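Local atomic coordinates of putative creatinine amidohydrolase (Bacteroides fragilis, PDB entry 3LUB), a protein that binds two zinc ions and probably hydrolyses carbon-nitrogen bonds in linear amides, as a putative creatinine amidohydrolase of the creatininase family. Residues F[22-28]-F[113-119]; F[103-107]-F[136-141]; F[5-9]-F[48-52]; F[169-174]-F[224-230]. One frame throughout, in Å; residues are numbered along the deposited sequence.

Interaction 1 of 4, residues F[22-28]-F[113-119]; sequences DVIILPW and KLLILSG
Strands 23-28 and 113-118 run side by side in the same direction, their axes 24° apart and 4.5 Å at closest approach. The parallel register pairs I24 with L114, I25 with L115, L26 with I116, P27 with L117 and W28 with S118, at CA-CA distances of 4.7-4.8 Å. Six hydrogen bonds follow: I24 N to K113 O (3.0 Å), L115 N to I24 O (2.9 Å), L26 N to L115 O (2.8 Å), L117 N to L26 O (2.8 Å), W28 N to L117 O (3.0 Å) and G119 N to W28 O (2.8 Å). The N of P27 points away from strand 113-118, so the missing NH costs no bond between these strands; its CA lies 3.3 Å from L117 O. Where the strands splay, water 1 donates to D22 O (2.8 Å) and K113 O (2.6 Å). At the carboxyl ends, G119 lies close to zinc ligand D43.

Side chains alternate between two faces. I24, L26, W28, L114, I116 and S118 share one, with L114 (t, chi2 p) placing CD1 3.8 Å from both I24 CG2 and L26 CB, and W28 CB 4.0 Å from I116 CG2; helix 92-108 packs here. On the other, I25 and L115 pack on helix 226-249, P27 and L117 against helix 42-62. Branched aliphatics suit a sheet sandwiched between helices. Apolar side chains and regular backbone hydrogen bonding thus make a buried core.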
loop_
_atom_site.group_PDB
_atom_site.type_symbol
_atom_site.label_atom_id
_atom_site.label_comp_id
_atom_site.label_asym_id
_atom_site.label_seq_id
_atom_site.Cartn_x
_atom_site.Cartn_y
_atom_site.Cartn_z
ATOM N N ASP F 22 0.324 -33.726 -3.279
ATOM C CA ASP F 22 -0.818 -33.558 -2.374
ATOM C C ASP F 22 -0.675 -32.322 -1.482
ATOM O O ASP F 22 -1.612 -31.506 -1.365
ATOM C CB ASP F 22 -0.933 -34.791 -1.477
ATOM C CG ASP F 22 -1.258 -36.042 -2.259
ATOM O OD1 ASP F 22 -2.347 -36.057 -2.847
ATOM O OD2 ASP F 22 -0.417 -36.976 -2.300
ATOM N N VAL F 23 0.481 -32.200 -0.838
ATOM C CA VAL F 23 0.741 -31.079 0.098
ATOM C C VAL F 23 1.989 -30.334 -0.296
ATOM O O VAL F 23 2.911 -30.951 -0.767
ATOM C CB VAL F 23 0.846 -31.586 1.548
ATOM C CG1 VAL F 23 0.894 -30.426 2.538
ATOM C CG2 VAL F 23 -0.311 -32.553 1.839
ATOM N N ILE F 24 1.993 -28.999 -0.126
ATOM C CA ILE F 24 3.196 -28.162 -0.340
ATOM C C ILE F 24 3.703 -27.727 1.027
ATOM O O ILE F 24 2.936 -27.365 1.915
ATOM C CB ILE F 24 2.901 -26.884 -1.218
ATOM C CG1 ILE F 24 2.086 -27.234 -2.498
ATOM C CG2 ILE F 24 4.178 -26.078 -1.508
ATOM C CD1 ILE F 24 2.606 -28.382 -3.322
ATOM N N ILE F 25 5.010 -27.765 1.211
ATOM C CA ILE F 25 5.623 -27.341 2.474
ATOM C C ILE F 25 6.494 -26.154 2.170
ATOM O O ILE F 25 7.353 -26.236 1.308
ATOM C CB ILE F 25 6.503 -28.429 3.136
ATOM C CG1 ILE F 25 5.894 -29.848 2.961
ATOM C CG2 ILE F 25 6.694 -28.070 4.524
ATOM C CD1 ILE F 25 4.549 -29.986 3.447
ATOM N N LEU F 26 6.246 -25.040 2.849
ATOM C CA LEU F 26 7.054 -23.849 2.705
ATOM C C LEU F 26 7.911 -23.639 3.955
ATOM O O LEU F 26 7.397 -23.213 4.992
ATOM C CB LEU F 26 6.153 -22.636 2.439
ATOM C CG LEU F 26 6.790 -21.265 2.178
ATOM C CD1 LEU F 26 7.644 -21.343 0.914
ATOM C CD2 LEU F 26 5.687 -20.194 2.074
ATOM N N PRO F 27 9.218 -23.962 3.879
ATOM C CA PRO F 27 10.074 -23.602 4.984
ATOM C C PRO F 27 10.305 -22.066 4.995
ATOM O O PRO F 27 10.499 -21.443 3.946
ATOM C CB PRO F 27 11.373 -24.399 4.727
ATOM C CG PRO F 27 11.073 -25.315 3.572
ATOM C CD PRO F 27 9.965 -24.647 2.816
ATOM N N TRP F 28 10.208 -21.466 6.177
ATOM C CA TRP F 28 10.345 -20.033 6.296
ATOM C C TRP F 28 11.263 -19.747 7.450
ATOM O O TRP F 28 10.992 -20.125 8.634
ATOM C CB TRP F 28 8.974 -19.391 6.484
ATOM C CG TRP F 28 8.944 -17.962 6.175
ATOM C CD1 TRP F 28 9.818 -17.014 6.619
ATOM C CD2 TRP F 28 8.005 -17.283 5.340
ATOM N NE1 TRP F 28 9.468 -15.787 6.138
ATOM C CE2 TRP F 28 8.355 -15.911 5.358
ATOM C CE3 TRP F 28 6.878 -17.688 4.614
ATOM C CZ2 TRP F 28 7.635 -14.937 4.656
ATOM C CZ3 TRP F 28 6.171 -16.740 3.927
ATOM C CH2 TRP F 28 6.553 -15.367 3.943
ATOM N N LYS F 113 -3.366 -27.122 -0.563
ATOM C CA LYS F 113 -2.955 -27.380 0.802
ATOM C C LYS F 113 -1.488 -27.000 0.981
ATOM O O LYS F 113 -0.608 -27.469 0.212
ATOM C CB LYS F 113 -3.114 -28.865 1.111
ATOM C CG LYS F 113 -4.527 -29.325 1.000
ATOM C CD LYS F 113 -4.653 -30.795 1.229
ATOM C CE LYS F 113 -6.128 -31.195 1.321
ATOM N NZ LYS F 113 -6.250 -32.675 1.126
ATOM N N LEU F 114 -1.223 -26.166 1.987
ATOM C CA LEU F 114 0.117 -25.657 2.233
ATOM C C LEU F 114 0.397 -25.659 3.710
ATOM O O LEU F 114 -0.439 -25.233 4.499
ATOM C CB LEU F 114 0.236 -24.207 1.677
ATOM C CG LEU F 114 1.495 -23.381 1.941
ATOM C CD1 LEU F 114 2.750 -23.914 1.216
ATOM C CD2 LEU F 114 1.260 -21.893 1.574
ATOM N N LEU F 115 1.578 -26.135 4.098
ATOM C CA LEU F 115 2.073 -25.955 5.454
ATOM C C LEU F 115 3.264 -25.035 5.415
ATOM O O LEU F 115 4.214 -25.300 4.684
ATOM C CB LEU F 115 2.486 -27.275 6.085
ATOM C CG LEU F 115 3.109 -27.128 7.482
ATOM C CD1 LEU F 115 2.017 -26.800 8.477
ATOM C CD2 LEU F 115 3.921 -28.316 7.892
ATOM N N ILE F 116 3.213 -23.976 6.219
ATOM C CA ILE F 116 4.367 -23.121 6.477
ATOM C C ILE F 116 5.123 -23.687 7.678
ATOM O O ILE F 116 4.577 -23.734 8.766
ATOM C CB ILE F 116 3.980 -21.629 6.767
ATOM C CG1 ILE F 116 3.121 -21.053 5.618
ATOM C CG2 ILE F 116 5.239 -20.810 6.959
ATOM C CD1 ILE F 116 2.318 -19.794 5.965
ATOM N N LEU F 117 6.351 -24.176 7.447
ATOM C CA LEU F 117 7.173 -24.709 8.525
ATOM C C LEU F 117 8.266 -23.690 8.867
ATOM O O LEU F 117 9.261 -23.546 8.145
ATOM C CB LEU F 117 7.784 -26.072 8.138
ATOM C CG LEU F 117 8.538 -26.841 9.240
ATOM C CD1 LEU F 117 7.649 -27.133 10.454
ATOM C CD2 LEU F 117 9.131 -28.130 8.695
ATOM N N SER F 118 8.060 -22.970 9.962
ATOM C CA SER F 118 8.954 -21.899 10.323
ATOM C C SER F 118 10.131 -22.404 11.160
ATOM O O SER F 118 10.001 -23.267 12.006
ATOM C CB SER F 118 8.218 -20.765 11.069
ATOM O OG SER F 118 9.087 -19.640 11.280
ATOM N N GLY F 119 11.289 -21.793 10.919
ATOM C CA GLY F 119 12.484 -22.010 11.713
ATOM C C GLY F 119 12.772 -20.858 12.633
ATOM O O GLY F 119 13.713 -20.933 13.401
HETATM O O HOH W 1 -1.115 -28.853 -1.979
#

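Interaction 2 of 4, residues F[103-107]-F[136-141]; sequences VSSLH and YPDFLI
A single valine methyl serves two aromatic rings at once: V103 CG1 sits 4.0 Å from the centroid of the Y136 ring and 4.1 Å from that of the F139 ring, over a face of each, in two CH-pi contacts. V103 belongs to a helical segment, 103-107, in which H107 N bonds V103 O (2.8 Å), so V103 and H107 lie one turn apart and both direct CA-CB toward segment 136-141. That segment leaves a helix at Y136, makes a type I turn from Y136 to F139 (F139 N to Y136 O, 3.1 Å) and enters a strand at L140.

H107 (chi1 t) and Y136 (chi1 m) meet obliquely, with ring centroids 5.2 Å apart and planes at 50°; H107 CD2 is also 3.7 Å from F139 CD2. D138, with chi1 p, brings its carboxylate to the imidazole: H107 NE2 donates to D138 OD1 (2.9 Å) and weakly to OD2 (3.2 Å), a polar pair suited to the exposed turn. Deeper in, V103 CG2 meets I141 CD1 at 3.8 Å and L106 CB meets F139 CZ at 4.1 Å. Water 2 links S104 OG (3.1 Å) to Y136 OH (2.7 Å), while a neighbouring subunit packs its R82 on S104.

Far from the zinc site, this is the helix-to-sheet packing of an alpha/beta fold: helix 92-108 rests against the turn that feeds edge strand 140-145, beside L114 of strand 113-118.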
loop_
_atom_site.group_PDB
_atom_site.type_symbol
_atom_site.label_atom_id
_atom_site.label_comp_id
_atom_site.label_asym_id
_atom_site.label_seq_id
_atom_site.Cartn_x
_atom_site.Cartn_y
_atom_site.Cartn_z
ATOM N N VAL F 103 1.031 -18.168 -2.716
ATOM C CA VAL F 103 -0.298 -18.785 -2.707
ATOM C C VAL F 103 -1.061 -18.556 -4.026
ATOM O O VAL F 103 -1.666 -19.476 -4.567
ATOM C CB VAL F 103 -1.140 -18.269 -1.519
ATOM C CG1 VAL F 103 -2.613 -18.688 -1.667
ATOM C CG2 VAL F 103 -0.545 -18.760 -0.201
ATOM N N SER F 104 -1.015 -17.334 -4.542
ATOM C CA SER F 104 -1.574 -17.033 -5.834
ATOM C C SER F 104 -1.075 -17.994 -6.907
ATOM O O SER F 104 -1.882 -18.538 -7.687
ATOM C CB SER F 104 -1.240 -15.583 -6.235
ATOM O OG SER F 104 -1.780 -15.278 -7.506
ATOM N N SER F 105 0.245 -18.145 -6.983
ATOM C CA SER F 105 0.879 -19.063 -7.946
ATOM C C SER F 105 0.488 -20.512 -7.727
ATOM O O SER F 105 -0.029 -21.159 -8.631
ATOM C CB SER F 105 2.396 -18.915 -7.897
ATOM O OG SER F 105 2.780 -17.701 -8.509
ATOM N N LEU F 106 0.672 -21.006 -6.509
ATOM C CA LEU F 106 0.273 -22.388 -6.187
ATOM C C LEU F 106 -1.224 -22.660 -6.469
ATOM O O LEU F 106 -1.607 -23.730 -6.904
ATOM C CB LEU F 106 0.587 -22.726 -4.734
ATOM C CG LEU F 106 2.035 -22.687 -4.237
ATOM C CD1 LEU F 106 2.037 -22.961 -2.762
ATOM C CD2 LEU F 106 2.934 -23.667 -4.940
ATOM N N HIS F 107 -2.076 -21.679 -6.209
ATOM C CA HIS F 107 -3.496 -21.841 -6.487
ATOM C C HIS F 107 -3.777 -21.973 -7.987
ATOM O O HIS F 107 -4.580 -22.805 -8.393
ATOM C CB HIS F 107 -4.298 -20.670 -5.890
ATOM C CG HIS F 107 -5.775 -20.916 -5.863
ATOM N ND1 HIS F 107 -6.576 -20.700 -6.960
ATOM C CD2 HIS F 107 -6.584 -21.396 -4.890
ATOM C CE1 HIS F 107 -7.818 -21.024 -6.661
ATOM N NE2 HIS F 107 -7.847 -21.455 -5.414
ATOM N N TYR F 136 -8.884 -16.851 -0.646
ATOM C CA TYR F 136 -8.787 -18.179 -1.251
ATOM C C TYR F 136 -9.444 -19.184 -0.308
ATOM O O TYR F 136 -8.722 -19.949 0.396
ATOM C CB TYR F 136 -7.302 -18.581 -1.451
ATOM C CG TYR F 136 -6.503 -17.662 -2.369
ATOM C CD1 TYR F 136 -6.461 -17.870 -3.747
ATOM C CD2 TYR F 136 -5.799 -16.594 -1.856
ATOM C CE1 TYR F 136 -5.747 -17.009 -4.579
ATOM C CE2 TYR F 136 -5.090 -15.731 -2.670
ATOM C CZ TYR F 136 -5.052 -15.952 -4.013
ATOM O OH TYR F 136 -4.317 -15.103 -4.768
ATOM N N PRO F 137 -10.795 -19.185 -0.253
ATOM C CA PRO F 137 -11.527 -20.062 0.685
ATOM C C PRO F 137 -11.386 -21.598 0.443
ATOM O O PRO F 137 -11.654 -22.379 1.339
ATOM C CB PRO F 137 -12.976 -19.589 0.566
ATOM C CG PRO F 137 -13.059 -18.840 -0.673
ATOM C CD PRO F 137 -11.702 -18.345 -1.046
ATOM N N ASP F 138 -10.889 -21.999 -0.715
ATOM C CA ASP F 138 -10.631 -23.399 -1.040
ATOM C C ASP F 138 -9.165 -23.853 -0.797
ATOM O O ASP F 138 -8.811 -25.001 -1.102
ATOM C CB ASP F 138 -11.058 -23.696 -2.506
ATOM C CG ASP F 138 -10.382 -22.769 -3.557
ATOM O OD1 ASP F 138 -9.692 -21.757 -3.219
ATOM O OD2 ASP F 138 -10.593 -23.051 -4.759
ATOM N N PHE F 139 -8.334 -22.971 -0.221
ATOM C CA PHE F 139 -6.892 -23.209 -0.072
ATOM C C PHE F 139 -6.559 -23.306 1.416
ATOM O O PHE F 139 -6.707 -22.360 2.144
ATOM C CB PHE F 139 -6.116 -22.084 -0.761
ATOM C CG PHE F 139 -4.667 -22.408 -1.052
ATOM C CD1 PHE F 139 -3.733 -22.443 -0.050
ATOM C CD2 PHE F 139 -4.241 -22.630 -2.348
ATOM C CE1 PHE F 139 -2.411 -22.744 -0.333
ATOM C CE2 PHE F 139 -2.920 -22.917 -2.627
ATOM C CZ PHE F 139 -2.012 -22.981 -1.632
ATOM N N LEU F 140 -6.141 -24.479 1.864
ATOM C CA LEU F 140 -5.833 -24.714 3.260
ATOM C C LEU F 140 -4.377 -24.336 3.549
ATOM O O LEU F 140 -3.481 -24.889 2.938
ATOM C CB LEU F 140 -6.039 -26.190 3.556
ATOM C CG LEU F 140 -5.823 -26.662 4.991
ATOM C CD1 LEU F 140 -6.777 -25.944 5.935
ATOM C CD2 LEU F 140 -5.990 -28.192 5.081
ATOM N N ILE F 141 -4.154 -23.417 4.488
ATOM C CA ILE F 141 -2.818 -23.042 4.933
ATOM C C ILE F 141 -2.688 -23.279 6.437
ATOM O O ILE F 141 -3.407 -22.653 7.231
ATOM C CB ILE F 141 -2.509 -21.547 4.636
ATOM C CG1 ILE F 141 -2.856 -21.182 3.196
ATOM C CG2 ILE F 141 -1.031 -21.217 4.933
ATOM C CD1 ILE F 141 -2.536 -19.743 2.866
HETATM O O HOH W 2 -4.900 -14.904 -7.441
#

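Interaction 3 of 4, residues F[5-9]-F[48-52]; sequences EVDLS and HDIAV
H48 is the first residue of segment 48-52, which lies within helix 42-62, and makes its polar link to segment 5-9, which has no regular secondary structure. With chi1 t and chi2 -93°, its ring reaches D7, where NE2 donates to D7 OD1 at 2.5 Å, a very short bond; D7 (chi1 t) also accepts weakly at OD1 from S9 N (3.3 Å). On the other side of the ring, H48 ND1 donates to OD1 of the next residue, D49, at 3.1 Å. Imidazole suits this place because its two nitrogens can serve two carboxylates. V52, one turn on, is tied by V52 N to H48 O (3.0 Å) and so faces the same way. Its CG2 lies 3.9 Å from D7 CB and its CG1 4.3 Å from V6 CG2, with CA atoms of D7 and V52 6.3 Å apart; a short branched side chain fills this gap.

V6 and L8 also bond through their backbones to V68, so the N-terminal arm runs beside edge strand 66-68 and packs on helix 42-62 of the alpha/beta fold.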
loop_
_atom_site.group_PDB
_atom_site.type_symbol
_atom_site.label_atom_id
_atom_site.label_comp_id
_atom_site.label_asym_id
_atom_site.label_seq_id
_atom_site.Cartn_x
_atom_site.Cartn_y
_atom_site.Cartn_z
ATOM N N GLU F 5 12.448 -35.489 -6.067
ATOM C CA GLU F 5 11.008 -35.745 -6.003
ATOM C C GLU F 5 10.265 -34.843 -4.999
ATOM O O GLU F 5 9.118 -34.430 -5.259
ATOM C CB GLU F 5 10.725 -37.214 -5.695
ATOM C CG GLU F 5 9.268 -37.613 -5.951
ATOM C CD GLU F 5 9.058 -39.133 -6.002
ATOM O OE1 GLU F 5 10.038 -39.911 -5.836
ATOM O OE2 GLU F 5 7.905 -39.548 -6.226
ATOM N N VAL F 6 10.926 -34.537 -3.884
ATOM C CA VAL F 6 10.305 -33.764 -2.805
ATOM C C VAL F 6 11.083 -32.499 -2.378
ATOM O O VAL F 6 10.575 -31.731 -1.538
ATOM C CB VAL F 6 10.081 -34.655 -1.552
ATOM C CG1 VAL F 6 9.168 -35.871 -1.858
ATOM C CG2 VAL F 6 11.391 -35.094 -0.981
ATOM N N ASP F 7 12.292 -32.267 -2.923
ATOM C CA ASP F 7 13.114 -31.079 -2.544
ATOM C C ASP F 7 13.301 -30.159 -3.752
ATOM O O ASP F 7 14.095 -30.454 -4.630
ATOM C CB ASP F 7 14.445 -31.538 -1.991
ATOM C CG ASP F 7 15.325 -30.403 -1.470
ATOM O OD1 ASP F 7 14.910 -29.223 -1.429
ATOM O OD2 ASP F 7 16.461 -30.730 -1.066
ATOM N N LEU F 8 12.523 -29.081 -3.815
ATOM C CA LEU F 8 12.525 -28.203 -4.978
ATOM C C LEU F 8 13.873 -27.518 -5.197
ATOM O O LEU F 8 14.226 -27.199 -6.335
ATOM C CB LEU F 8 11.392 -27.159 -4.914
ATOM C CG LEU F 8 11.061 -26.538 -6.280
ATOM C CD1 LEU F 8 10.167 -27.426 -7.128
ATOM C CD2 LEU F 8 10.455 -25.143 -6.167
ATOM N N SER F 9 14.626 -27.307 -4.123
ATOM C CA SER F 9 15.969 -26.742 -4.218
ATOM C C SER F 9 16.956 -27.518 -5.115
ATOM O O SER F 9 17.916 -26.945 -5.602
ATOM C CB SER F 9 16.550 -26.565 -2.814
ATOM O OG SER F 9 15.760 -25.638 -2.084
ATOM N N HIS F 48 13.999 -26.790 6.389
ATOM C CA HIS F 48 14.108 -27.420 5.075
ATOM C C HIS F 48 14.481 -28.909 5.242
ATOM O O HIS F 48 13.819 -29.796 4.703
ATOM C CB HIS F 48 15.163 -26.729 4.205
ATOM C CG HIS F 48 15.388 -27.431 2.906
ATOM N ND1 HIS F 48 16.363 -28.390 2.733
ATOM C CD2 HIS F 48 14.717 -27.362 1.735
ATOM C CE1 HIS F 48 16.307 -28.854 1.500
ATOM N NE2 HIS F 48 15.306 -28.258 0.878
ATOM N N ASP F 49 15.548 -29.165 5.988
ATOM C CA ASP F 49 16.021 -30.557 6.210
ATOM C C ASP F 49 14.996 -31.444 6.939
ATOM O O ASP F 49 14.728 -32.585 6.514
ATOM C CB ASP F 49 17.366 -30.535 6.931
ATOM C CG ASP F 49 18.495 -30.024 6.041
ATOM O OD1 ASP F 49 18.218 -29.646 4.864
ATOM O OD2 ASP F 49 19.653 -29.962 6.522
ATOM N N ILE F 50 14.358 -30.919 7.991
ATOM C CA ILE F 50 13.257 -31.636 8.655
ATOM C C ILE F 50 12.104 -31.942 7.696
ATOM O O ILE F 50 11.602 -33.071 7.641
ATOM C CB ILE F 50 12.730 -30.865 9.889
ATOM C CG1 ILE F 50 13.821 -30.826 10.978
ATOM C CG2 ILE F 50 11.412 -31.468 10.398
ATOM C CD1 ILE F 50 13.603 -29.801 12.032
ATOM N N ALA F 51 11.673 -30.947 6.936
ATOM C CA ALA F 51 10.514 -31.113 6.044
ATOM C C ALA F 51 10.779 -32.108 4.932
ATOM O O ALA F 51 9.895 -32.899 4.573
ATOM C CB ALA F 51 10.059 -29.746 5.475
ATOM N N VAL F 52 11.982 -32.090 4.372
ATOM C CA VAL F 52 12.371 -33.085 3.337
ATOM C C VAL F 52 12.358 -34.505 3.931
ATOM O O VAL F 52 11.779 -35.434 3.335
ATOM C CB VAL F 52 13.730 -32.729 2.676
ATOM C CG1 VAL F 52 14.322 -33.917 1.870
ATOM C CG2 VAL F 52 13.549 -31.551 1.778
#

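Interaction 4 of 4, residues F[169-174]-F[224-230]; sequences TSVMMH and ATAEKGE
This is a close, nearly perpendicular helix-helix crossing near the zinc site, where helix 166-175, with zinc ligand E168 immediately before T169, meets the start of helix 226-249. The axes of segments 169-174 and 226-230 cross at -96° with a closest approach of 6.6 Å, and CA atoms come within 4.0 Å (V171-G229) and 4.2 Å (H174-A226). Such intimacy requires glycine at 229: an ideal CB there would clash with S170 O and V171 N. A226, also small, lies one turn before it, its CB 4.2 Å from CB of selenomethionine M173.

T225 is the N-cap, its OG1 (chi1 p) accepting from K228 N at 3.0 Å, while T225 N donates to S170 OG (3.2 Å), a hydroxyl that also bonds E166 O. S170 (chi1 m) is compact enough for its CB to sit 3.2 Å from T225 O. M173, flexible and polarisable, lays SE 3.8 Å from A224 CB and CE 3.8 Å from T225 CA, and T169 CG2 lies 3.5 Å from A224 CB. At the outer end H174 (chi1 t, chi2 62°) presents a ring face to E230, whose CA stands 3.7 Å from the ring centroid in a CH-pi contact.

On its far side helix 166-175 packs M172 and V171 against helix 42-62, so it lies wedged between that helix and helix 226-249.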
loop_
_atom_site.group_PDB
_atom_site.type_symbol
_atom_site.label_atom_id
_atom_site.label_comp_id
_atom_site.label_asym_id
_atom_site.label_seq_id
_atom_site.Cartn_x
_atom_site.Cartn_y
_atom_site.Cartn_z
ATOM N N THR F 169 21.881 -25.935 18.038
ATOM C CA THR F 169 23.253 -26.369 17.728
ATOM C C THR F 169 23.305 -27.870 17.481
ATOM O O THR F 169 23.937 -28.303 16.536
ATOM C CB THR F 169 24.266 -25.994 18.809
ATOM O OG1 THR F 169 24.196 -24.584 19.053
ATOM C CG2 THR F 169 25.649 -26.336 18.349
ATOM N N SER F 170 22.621 -28.652 18.309
ATOM C CA SER F 170 22.624 -30.109 18.173
ATOM C C SER F 170 22.042 -30.526 16.853
ATOM O O SER F 170 22.591 -31.396 16.203
ATOM C CB SER F 170 21.846 -30.815 19.310
ATOM O OG SER F 170 22.480 -30.643 20.565
ATOM N N VAL F 171 20.914 -29.928 16.477
ATOM C CA VAL F 171 20.229 -30.328 15.259
ATOM C C VAL F 171 21.072 -29.923 14.034
ATOM O O VAL F 171 21.134 -30.660 13.076
ATOM C CB VAL F 171 18.802 -29.761 15.191
ATOM C CG1 VAL F 171 18.099 -30.193 13.877
ATOM C CG2 VAL F 171 17.971 -30.193 16.455
HETATM N N MSE F 172 21.775 -28.791 14.099
HETATM C CA MSE F 172 22.711 -28.402 13.019
HETATM C C MSE F 172 23.869 -29.404 12.963
HETATM O O MSE F 172 24.291 -29.790 11.885
HETATM C CB MSE F 172 23.280 -26.995 13.227
HETATM C CG MSE F 172 24.101 -26.482 12.051
HETATM SE SE MSE F 172 23.055 -26.395 10.338
HETATM C CE MSE F 172 21.783 -24.919 10.709
HETATM N N MSE F 173 24.395 -29.808 14.120
HETATM C CA MSE F 173 25.508 -30.754 14.155
HETATM C C MSE F 173 25.121 -32.062 13.508
HETATM O O MSE F 173 25.946 -32.696 12.843
HETATM C CB MSE F 173 26.010 -30.980 15.572
HETATM C CG MSE F 173 26.836 -29.831 16.119
HETATM SE SE MSE F 173 27.145 -30.009 18.046
HETATM C CE MSE F 173 28.768 -31.298 18.094
ATOM N N HIS F 174 23.865 -32.444 13.678
ATOM C CA HIS F 174 23.327 -33.654 13.052
ATOM C C HIS F 174 23.206 -33.527 11.546
ATOM O O HIS F 174 23.775 -34.313 10.796
ATOM C CB HIS F 174 21.992 -34.002 13.678
ATOM C CG HIS F 174 21.219 -35.041 12.945
ATOM N ND1 HIS F 174 21.679 -36.324 12.771
ATOM C CD2 HIS F 174 19.981 -35.011 12.405
ATOM C CE1 HIS F 174 20.774 -37.032 12.118
ATOM N NE2 HIS F 174 19.729 -36.257 11.885
ATOM N N ALA F 224 25.917 -29.317 23.347
ATOM C CA ALA F 224 25.357 -29.766 22.075
ATOM C C ALA F 224 26.138 -30.968 21.463
ATOM O O ALA F 224 27.372 -30.999 21.520
ATOM C CB ALA F 224 25.332 -28.560 21.074
ATOM N N THR F 225 25.427 -31.959 20.917
ATOM C CA THR F 225 26.050 -33.047 20.177
ATOM C C THR F 225 25.158 -33.430 18.990
ATOM O O THR F 225 23.961 -33.213 19.037
ATOM C CB THR F 225 26.271 -34.320 21.076
ATOM O OG1 THR F 225 25.023 -34.969 21.347
ATOM C CG2 THR F 225 26.934 -33.980 22.388
ATOM N N ALA F 226 25.747 -34.010 17.938
ATOM C CA ALA F 226 25.008 -34.535 16.802
ATOM C C ALA F 226 23.949 -35.567 17.212
ATOM O O ALA F 226 22.843 -35.609 16.675
ATOM C CB ALA F 226 25.990 -35.173 15.767
ATOM N N GLU F 227 24.294 -36.421 18.162
ATOM C CA GLU F 227 23.366 -37.439 18.630
ATOM C C GLU F 227 22.163 -36.893 19.361
ATOM O O GLU F 227 21.066 -37.384 19.186
ATOM C CB GLU F 227 24.080 -38.411 19.577
ATOM C CG GLU F 227 23.166 -39.530 20.035
ATOM C CD GLU F 227 23.882 -40.571 20.837
ATOM O OE1 GLU F 227 24.780 -41.250 20.281
ATOM O OE2 GLU F 227 23.536 -40.703 22.032
ATOM N N LYS F 228 22.362 -35.907 20.223
ATOM C CA LYS F 228 21.197 -35.251 20.812
ATOM C C LYS F 228 20.251 -34.705 19.732
ATOM O O LYS F 228 19.052 -34.829 19.854
ATOM C CB LYS F 228 21.600 -34.133 21.757
ATOM C CG LYS F 228 22.207 -34.570 23.077
ATOM C CD LYS F 228 22.620 -33.347 23.846
ATOM C CE LYS F 228 23.046 -33.657 25.226
ATOM N NZ LYS F 228 23.686 -32.485 25.934
ATOM N N GLY F 229 20.805 -34.129 18.674
ATOM C CA GLY F 229 20.017 -33.538 17.579
ATOM C C GLY F 229 19.266 -34.602 16.804
ATOM O O GLY F 229 18.086 -34.451 16.484
ATOM N N GLU F 230 19.967 -35.703 16.535
ATOM C CA GLU F 230 19.388 -36.848 15.817
ATOM C C GLU F 230 18.184 -37.406 16.525
ATOM O O GLU F 230 17.174 -37.739 15.879
ATOM C CB GLU F 230 20.430 -37.946 15.650
ATOM C CG GLU F 230 19.905 -39.201 14.997
ATOM C CD GLU F 230 21.005 -40.244 14.812
ATOM O OE1 GLU F 230 21.840 -40.432 15.740
ATOM O OE2 GLU F 230 21.044 -40.855 13.722
#

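Interaction 1, the one buried contact of the set, is strand against strand, held by regular backbone hydrogen bonds and aliphatic packing; interactions 2, 3 and 4 are partly buried. Interaction 2 extends it outward on the same sheet: L114 N probably hydrogen-bonds L140 O, and F139 packs on L114, but toward the surface aromatics and a His-Asp pair take over. Interaction 3 lies against the opposite face, where A51 touches I25 and L117, and again combines an imidazole-carboxylate bond with valine contacts. Interaction 4 sits across the chain's centre from interactions 1 and 2, touching none of the others; glycine and small residues permit its close approach, with M173 and H174 packing around it.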